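Local coordinates for protein epidermin decarboxylase (Staphylococcus epidermidis, PDB 1G63) that catalyses the FMN-dependent oxidative decarboxylation of the C-terminal cysteine residue of the epidermin precursor peptide, leaving a carbon-carbon double bond, at residues B[110-121]-B[138-146]. Numbering follows the deposited sequence.
Sequences LFIFPNMNIRMW and VKVYSPDMN. With FMN (flavin mononucleotide), chain N.
Strands 110-114 and 139-140 run parallel, with Phe111 beside Lys139 and Ile112 beside Val140. Ile112 is bonded through both its backbone polar atoms, to the neighbouring strand and to the residue just after it: its N donates to Lys139 O at 2.7 Å in a nearly straight bond (176°), and its O accepts from Tyr141 N at 2.9 Å. A weak bond from Lys139 N to Leu110 O precedes them.

On one face of the sheet, Ile112 CD1 packs 3.8 Å from Val138 CG1, and the Pro114 ring crosses the Val140 side chain at about a right angle, CG against CG1; Leu133 of helix 124-134 also covers Ile112. On the other face, Phe111 lies alongside the CB and CG of Lys139, while the rings of Phe113 and Tyr141 meet obliquely, their planes at 40°. Helix 165-172 packs on this side, with Phe171 edge-to-face with Tyr141.

Beyond the strands, Pro143 CG touches both Pro114 CB, at 3.7 Å, and one face of the Trp121 indole. Pro143 CG makes a CH-pi contact there, 3.8 Å from the centroid of the Trp121 six-membered ring. The indole reaches the proline with CG anti to the backbone N (chi1 -178°).

Between Pro114 and Trp121 the chain bends past the flavin, where Asn115 O accepts from FMN N3 at 2.8 Å. Parallel pairing at the sheet margin, followed by a cofactor-binding loop at a strand's C-terminal end, is characteristic of the Rossmann-like fold of HFCD flavoproteins.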
ATOM      1  N   LEU B 110     -23.229 -33.962   8.307  1.00 35.34           N
ATOM      2  CA  LEU B 110     -23.459 -32.667   8.926  1.00 34.24           C
ATOM      3  C   LEU B 110     -24.317 -32.590  10.192  1.00 33.43           C
ATOM      4  O   LEU B 110     -25.400 -33.166  10.268  1.00 34.16           O
ATOM      5  CB  LEU B 110     -24.040 -31.729   7.864  1.00 34.25           C
ATOM      6  CG  LEU B 110     -23.843 -30.224   7.990  1.00 31.56           C
ATOM      7  CD1 LEU B 110     -22.358 -29.902   8.063  1.00 31.91           C
ATOM      8  CD2 LEU B 110     -24.488 -29.552   6.794  1.00 31.28           C
ATOM      9  N   PHE B 111     -23.816 -31.855  11.179  1.00 32.50           N
ATOM     10  CA  PHE B 111     -24.521 -31.630  12.442  1.00 33.04           C
ATOM     11  C   PHE B 111     -24.534 -30.120  12.728  1.00 32.67           C
ATOM     12  O   PHE B 111     -23.488 -29.499  12.923  1.00 31.30           O
ATOM     13  CB  PHE B 111     -23.827 -32.360  13.596  1.00 34.65           C
ATOM     14  CG  PHE B 111     -23.774 -33.858  13.430  1.00 36.43           C
ATOM     15  CD1 PHE B 111     -22.826 -34.447  12.592  1.00 35.63           C
ATOM     16  CD2 PHE B 111     -24.679 -34.676  14.105  1.00 36.05           C
ATOM     17  CE1 PHE B 111     -22.776 -35.824  12.428  1.00 35.86           C
ATOM     18  CE2 PHE B 111     -24.639 -36.062  13.947  1.00 37.56           C
ATOM     19  CZ  PHE B 111     -23.683 -36.636  13.104  1.00 37.15           C
ATOM     20  N   ILE B 112     -25.725 -29.537  12.759  1.00 30.84           N
ATOM     21  CA  ILE B 112     -25.868 -28.107  12.983  1.00 28.74           C
ATOM     22  C   ILE B 112     -26.304 -27.684  14.388  1.00 28.59           C
ATOM     23  O   ILE B 112     -27.306 -28.170  14.906  1.00 28.34           O
ATOM     24  CB  ILE B 112     -26.862 -27.519  11.960  1.00 27.75           C
ATOM     25  CG1 ILE B 112     -26.351 -27.785  10.541  1.00 26.64           C
ATOM     26  CG2 ILE B 112     -27.066 -26.032  12.219  1.00 25.91           C
ATOM     27  CD1 ILE B 112     -27.292 -27.328   9.456  1.00 27.01           C
ATOM     28  N   PHE B 113     -25.547 -26.770  14.995  1.00 28.46           N
ATOM     29  CA  PHE B 113     -25.875 -26.255  16.329  1.00 29.08           C
ATOM     30  C   PHE B 113     -26.192 -24.760  16.245  1.00 29.16           C
ATOM     31  O   PHE B 113     -25.317 -23.912  16.389  1.00 27.46           O
ATOM     32  CB  PHE B 113     -24.719 -26.479  17.306  1.00 28.24           C
ATOM     33  CG  PHE B 113     -24.420 -27.918  17.564  1.00 31.50           C
ATOM     34  CD1 PHE B 113     -23.556 -28.628  16.728  1.00 31.77           C
ATOM     35  CD2 PHE B 113     -25.017 -28.581  18.631  1.00 30.61           C
ATOM     36  CE1 PHE B 113     -23.295 -29.978  16.956  1.00 31.82           C
ATOM     37  CE2 PHE B 113     -24.763 -29.928  18.866  1.00 30.25           C
ATOM     38  CZ  PHE B 113     -23.900 -30.629  18.028  1.00 31.49           C
ATOM     39  N   PRO B 114     -27.463 -24.423  16.012  1.00 29.84           N
ATOM     40  CA  PRO B 114     -27.889 -23.026  15.902  1.00 31.01           C
ATOM     41  C   PRO B 114     -27.564 -22.167  17.116  1.00 32.79           C
ATOM     42  O   PRO B 114     -27.675 -22.619  18.258  1.00 32.94           O
ATOM     43  CB  PRO B 114     -29.399 -23.138  15.693  1.00 30.54           C
ATOM     44  CG  PRO B 114     -29.563 -24.468  15.030  1.00 30.70           C
ATOM     45  CD  PRO B 114     -28.599 -25.336  15.802  1.00 29.75           C
ATOM     46  N   ASN B 115     -27.151 -20.928  16.858  1.00 32.96           N
ATOM     47  CA  ASN B 115     -26.873 -19.967  17.917  1.00 32.28           C
ATOM     48  C   ASN B 115     -27.153 -18.565  17.400  1.00 32.15           C
ATOM     49  O   ASN B 115     -26.526 -18.104  16.445  1.00 32.45           O
ATOM     50  CB  ASN B 115     -25.435 -20.042  18.411  1.00 31.97           C
ATOM     51  CG  ASN B 115     -25.189 -19.114  19.596  1.00 32.90           C
ATOM     52  OD1 ASN B 115     -24.529 -18.085  19.469  1.00 31.71           O
ATOM     53  ND2 ASN B 115     -25.744 -19.472  20.756  1.00 32.77           N
ATOM     54  N   MET B 116     -28.101 -17.895  18.041  1.00 31.03           N
ATOM     55  CA  MET B 116     -28.498 -16.559  17.644  1.00 31.37           C
ATOM     56  C   MET B 116     -29.455 -16.025  18.694  1.00 32.80           C
ATOM     57  O   MET B 116     -29.920 -16.772  19.551  1.00 31.70           O
ATOM     58  CB  MET B 116     -29.222 -16.618  16.299  1.00 30.00           C
ATOM     59  CG  MET B 116     -30.477 -17.492  16.340  1.00 29.18           C
ATOM     60  SD  MET B 116     -31.218 -17.842  14.733  1.00 27.33           S
ATOM     61  CE  MET B 116     -30.193 -19.233  14.185  1.00 25.40           C
ATOM     62  N   ASN B 117     -29.750 -14.734  18.622  1.00 33.72           N
ATOM     63  CA  ASN B 117     -30.676 -14.130  19.553  1.00 35.38           C
ATOM     64  C   ASN B 117     -32.043 -14.748  19.306  1.00 36.27           C
ATOM     65  O   ASN B 117     -32.366 -15.119  18.179  1.00 34.83           O
ATOM     66  CB  ASN B 117     -30.733 -12.623  19.339  1.00 35.96           C
ATOM     67  CG  ASN B 117     -31.654 -11.935  20.315  1.00 36.10           C
ATOM     68  OD1 ASN B 117     -32.873 -11.922  20.137  1.00 38.96           O
ATOM     69  ND2 ASN B 117     -31.079 -11.371  21.362  1.00 35.40           N
ATOM     70  N   ILE B 118     -32.839 -14.861  20.365  1.00 37.89           N
ATOM     71  CA  ILE B 118     -34.170 -15.453  20.277  1.00 39.12           C
ATOM     72  C   ILE B 118     -35.070 -14.854  19.186  1.00 39.21           C
ATOM     73  O   ILE B 118     -35.834 -15.576  18.553  1.00 39.69           O
ATOM     74  CB  ILE B 118     -34.894 -15.370  21.647  1.00 39.18           C
ATOM     75  CG1 ILE B 118     -36.203 -16.158  21.595  1.00 39.44           C
ATOM     76  CG2 ILE B 118     -35.142 -13.923  22.018  1.00 38.20           C
ATOM     77  CD1 ILE B 118     -36.012 -17.643  21.317  1.00 39.49           C
ATOM     78  N   ARG B 119     -34.980 -13.546  18.958  1.00 40.30           N
ATOM     79  CA  ARG B 119     -35.813 -12.917  17.939  1.00 41.73           C
ATOM     80  C   ARG B 119     -35.476 -13.387  16.527  1.00 40.93           C
ATOM     81  O   ARG B 119     -36.361 -13.507  15.687  1.00 39.87           O
ATOM     82  CB  ARG B 119     -35.706 -11.392  18.007  1.00 44.61           C
ATOM     83  CG  ARG B 119     -36.423 -10.695  16.848  1.00 48.87           C
ATOM     84  CD  ARG B 119     -36.728  -9.238  17.146  1.00 53.22           C
ATOM     85  NE  ARG B 119     -37.713  -9.088  18.200  1.00 56.45           N
ATOM     86  CZ  ARG B 119     -37.925  -7.988  18.912  1.00 58.95           C
ATOM     87  NH1 ARG B 119     -38.869  -8.008  19.843  1.00 59.57           N
ATOM     88  NH2 ARG B 119     -37.205  -6.885  18.715  1.00 61.45           N
ATOM     89  N   MET B 120     -34.198 -13.642  16.265  1.00 40.48           N
ATOM     90  CA  MET B 120     -33.773 -14.117  14.948  1.00 40.64           C
ATOM     91  C   MET B 120     -34.292 -15.536  14.751  1.00 40.13           C
ATOM     92  O   MET B 120     -34.664 -15.935  13.641  1.00 39.71           O
ATOM     93  CB  MET B 120     -32.247 -14.132  14.844  1.00 40.58           C
ATOM     94  CG  MET B 120     -31.587 -12.760  14.911  1.00 41.53           C
ATOM     95  SD  MET B 120     -29.790 -12.903  14.883  1.00 40.59           S
ATOM     96  CE  MET B 120     -29.528 -13.365  13.137  1.00 38.17           C
ATOM     97  N   TRP B 121     -34.316 -16.288  15.846  1.00 38.37           N
ATOM     98  CA  TRP B 121     -34.774 -17.666  15.839  1.00 38.50           C
ATOM     99  C   TRP B 121     -36.232 -17.792  15.401  1.00 38.16           C
ATOM    100  O   TRP B 121     -36.628 -18.817  14.858  1.00 37.65           O
ATOM    101  CB  TRP B 121     -34.591 -18.265  17.232  1.00 39.12           C
ATOM    102  CG  TRP B 121     -34.983 -19.704  17.339  1.00 39.52           C
ATOM    103  CD1 TRP B 121     -35.994 -20.220  18.093  1.00 38.81           C
ATOM    104  CD2 TRP B 121     -34.358 -20.818  16.690  1.00 39.88           C
ATOM    105  NE1 TRP B 121     -36.039 -21.584  17.957  1.00 38.37           N
ATOM    106  CE2 TRP B 121     -35.047 -21.980  17.101  1.00 39.40           C
ATOM    107  CE3 TRP B 121     -33.280 -20.948  15.800  1.00 39.73           C
ATOM    108  CZ2 TRP B 121     -34.699 -23.259  16.652  1.00 39.27           C
ATOM    109  CZ3 TRP B 121     -32.934 -22.219  15.352  1.00 39.25           C
ATOM    110  CH2 TRP B 121     -33.644 -23.360  15.780  1.00 39.40           C
ATOM    111  N   VAL B 138     -30.276 -33.871   7.492  1.00 43.31           N
ATOM    112  CA  VAL B 138     -29.258 -33.016   8.066  1.00 40.42           C
ATOM    113  C   VAL B 138     -29.658 -32.860   9.526  1.00 39.20           C
ATOM    114  O   VAL B 138     -30.757 -32.406   9.832  1.00 37.93           O
ATOM    115  CB  VAL B 138     -29.209 -31.646   7.364  1.00 40.12           C
ATOM    116  CG1 VAL B 138     -28.239 -30.723   8.082  1.00 39.45           C
ATOM    117  CG2 VAL B 138     -28.778 -31.833   5.924  1.00 39.90           C
ATOM    118  N   LYS B 139     -28.777 -33.273  10.428  1.00 39.65           N
ATOM    119  CA  LYS B 139     -29.068 -33.175  11.852  1.00 40.84           C
ATOM    120  C   LYS B 139     -28.982 -31.734  12.356  1.00 40.05           C
ATOM    121  O   LYS B 139     -27.930 -31.091  12.289  1.00 40.91           O
ATOM    122  CB  LYS B 139     -28.122 -34.067  12.660  1.00 42.74           C
ATOM    123  CG  LYS B 139     -28.344 -35.563  12.468  1.00 46.49           C
ATOM    124  CD  LYS B 139     -27.859 -36.035  11.099  1.00 52.23           C
ATOM    125  CE  LYS B 139     -28.055 -37.543  10.913  1.00 55.25           C
ATOM    126  NZ  LYS B 139     -29.498 -37.944  10.942  1.00 57.38           N
ATOM    127  N   VAL B 140     -30.105 -31.231  12.845  1.00 37.43           N
ATOM    128  CA  VAL B 140     -30.173 -29.880  13.374  1.00 36.35           C
ATOM    129  C   VAL B 140     -30.609 -29.964  14.833  1.00 34.85           C
ATOM    130  O   VAL B 140     -31.735 -30.339  15.133  1.00 34.27           O
ATOM    131  CB  VAL B 140     -31.192 -29.018  12.599  1.00 35.85           C
ATOM    132  CG1 VAL B 140     -31.179 -27.598  13.140  1.00 35.89           C
ATOM    133  CG2 VAL B 140     -30.877 -29.033  11.121  1.00 34.31           C
ATOM    134  N   TYR B 141     -29.711 -29.608  15.733  1.00 32.36           N
ATOM    135  CA  TYR B 141     -29.979 -29.661  17.162  1.00 33.03           C
ATOM    136  C   TYR B 141     -30.957 -28.571  17.640  1.00 33.57           C
ATOM    137  O   TYR B 141     -30.963 -27.456  17.123  1.00 34.44           O
ATOM    138  CB  TYR B 141     -28.626 -29.571  17.875  1.00 32.54           C
ATOM    139  CG  TYR B 141     -28.647 -29.490  19.371  1.00 33.84           C
ATOM    140  CD1 TYR B 141     -28.784 -28.262  20.019  1.00 34.07           C
ATOM    141  CD2 TYR B 141     -28.464 -30.634  20.148  1.00 33.47           C
ATOM    142  CE1 TYR B 141     -28.730 -28.175  21.412  1.00 34.93           C
ATOM    143  CE2 TYR B 141     -28.413 -30.559  21.532  1.00 33.01           C
ATOM    144  CZ  TYR B 141     -28.545 -29.329  22.161  1.00 34.56           C
ATOM    145  OH  TYR B 141     -28.501 -29.256  23.536  1.00 34.29           O
ATOM    146  N   SER B 142     -31.808 -28.895  18.604  1.00 34.21           N
ATOM    147  CA  SER B 142     -32.741 -27.896  19.126  1.00 35.86           C
ATOM    148  C   SER B 142     -31.980 -27.048  20.132  1.00 36.07           C
ATOM    149  O   SER B 142     -31.559 -27.546  21.176  1.00 36.62           O
ATOM    150  CB  SER B 142     -33.933 -28.559  19.818  1.00 35.99           C
ATOM    151  OG  SER B 142     -34.765 -29.211  18.879  1.00 39.80           O
ATOM    152  N   PRO B 143     -31.791 -25.756  19.827  1.00 35.92           N
ATOM    153  CA  PRO B 143     -31.077 -24.791  20.674  1.00 37.30           C
ATOM    154  C   PRO B 143     -31.501 -24.830  22.136  1.00 37.81           C
ATOM    155  O   PRO B 143     -32.689 -24.918  22.442  1.00 36.99           O
ATOM    156  CB  PRO B 143     -31.424 -23.447  20.034  1.00 36.63           C
ATOM    157  CG  PRO B 143     -31.590 -23.792  18.601  1.00 37.03           C
ATOM    158  CD  PRO B 143     -32.367 -25.085  18.650  1.00 36.30           C
ATOM    159  N   ASP B 144     -30.527 -24.757  23.035  1.00 39.45           N
ATOM    160  CA  ASP B 144     -30.817 -24.751  24.463  1.00 41.64           C
ATOM    161  C   ASP B 144     -31.347 -23.361  24.807  1.00 43.89           C
ATOM    162  O   ASP B 144     -31.074 -22.393  24.088  1.00 42.85           O
ATOM    163  CB  ASP B 144     -29.548 -25.067  25.270  1.00 40.60           C
ATOM    164  CG  ASP B 144     -29.074 -26.494  25.065  1.00 40.49           C
ATOM    165  OD1 ASP B 144     -29.871 -27.417  25.319  1.00 40.79           O
ATOM    166  OD2 ASP B 144     -27.917 -26.698  24.649  1.00 40.18           O
ATOM    167  N   MET B 145     -32.113 -23.267  25.891  1.00 46.13           N
ATOM    168  CA  MET B 145     -32.696 -21.994  26.308  1.00 48.98           C
ATOM    169  C   MET B 145     -32.932 -21.911  27.817  1.00 52.07           C
ATOM    170  O   MET B 145     -33.540 -22.804  28.416  1.00 53.42           O
ATOM    171  CB  MET B 145     -34.027 -21.771  25.581  1.00 48.26           C
ATOM    172  CG  MET B 145     -33.958 -21.967  24.074  1.00 47.61           C
ATOM    173  SD  MET B 145     -35.427 -21.391  23.242  1.00 49.15           S
ATOM    174  CE  MET B 145     -36.463 -22.843  23.322  1.00 51.24           C
ATOM    175  N   ASN B 146     -32.446 -20.841  28.435  1.00 54.06           N
ATOM    176  CA  ASN B 146     -32.646 -20.653  29.864  1.00 56.89           C
ATOM    177  C   ASN B 146     -33.184 -19.243  30.096  1.00 57.90           C
ATOM    178  O   ASN B 146     -33.181 -18.419  29.184  1.00 56.52           O
ATOM    179  CB  ASN B 146     -31.335 -20.871  30.634  1.00 58.41           C
ATOM    180  CG  ASN B 146     -30.412 -19.661  30.595  1.00 60.85           C
ATOM    181  OD1 ASN B 146     -29.989 -19.216  29.528  1.00 62.69           O
ATOM    182  ND2 ASN B 146     -30.090 -19.126  31.769  1.00 61.95           N
TER
HETATM  183  N1  FMN N 501     -25.658 -14.047  13.752  1.00 30.19           N
HETATM  184  C2  FMN N 501     -26.126 -15.235  14.251  1.00 30.16           C
HETATM  185  O2  FMN N 501     -26.727 -16.040  13.600  1.00 31.08           O
HETATM  186  N3  FMN N 501     -25.892 -15.543  15.633  1.00 29.52           N
HETATM  187  C4  FMN N 501     -25.240 -14.747  16.510  1.00 29.68           C
HETATM  188  O4  FMN N 501     -25.116 -15.092  17.696  1.00 30.20           O
HETATM  189  C4A FMN N 501     -24.765 -13.461  15.984  1.00 30.21           C
HETATM  190  N5  FMN N 501     -24.072 -12.627  16.750  1.00 32.71           N
HETATM  191  C5A FMN N 501     -23.492 -11.522  16.193  1.00 31.73           C
HETATM  192  C6  FMN N 501     -22.639 -10.656  17.007  1.00 32.44           C
HETATM  193  C7  FMN N 501     -22.141  -9.468  16.555  1.00 32.15           C
HETATM  194  C7M FMN N 501     -21.239  -8.592  17.438  1.00 30.77           C
HETATM  195  C8  FMN N 501     -22.257  -9.146  15.118  1.00 31.77           C
HETATM  196  C8M FMN N 501     -21.608  -7.915  14.532  1.00 31.13           C
HETATM  197  C9  FMN N 501     -23.087  -9.944  14.337  1.00 29.69           C
HETATM  198  C9A FMN N 501     -23.710 -11.115  14.812  1.00 30.45           C
HETATM  199  N10 FMN N 501     -24.552 -11.979  14.044  1.00 27.80           N
HETATM  200  C10 FMN N 501     -25.007 -13.194  14.541  1.00 28.94           C
HETATM  201  C1' FMN N 501     -24.809 -11.666  12.630  1.00 25.95           C
HETATM  202  C2' FMN N 501     -23.806 -12.442  11.741  1.00 23.53           C
HETATM  203  O2' FMN N 501     -22.431 -12.181  12.028  1.00 23.94           O
HETATM  204  C3' FMN N 501     -24.061 -12.126  10.269  1.00 22.46           C
HETATM  205  O3' FMN N 501     -25.405 -12.578   9.903  1.00 19.97           O
HETATM  206  C4' FMN N 501     -23.064 -12.719   9.284  1.00 23.26           C
HETATM  207  O4' FMN N 501     -23.283 -12.204   7.946  1.00 22.15           O
HETATM  208  C5' FMN N 501     -23.045 -14.239   9.243  1.00 24.06           C
HETATM  209  O5' FMN N 501     -21.989 -14.709   8.378  1.00 25.55           O
HETATM  210  P   FMN N 501     -21.481 -16.212   8.360  1.00 21.73           P
HETATM  211  O1P FMN N 501     -22.671 -17.074   8.075  1.00 24.48           O
HETATM  212  O2P FMN N 501     -20.832 -16.489   9.663  1.00 25.14           O
HETATM  213  O3P FMN N 501     -20.432 -16.245   7.191  1.00 25.23           O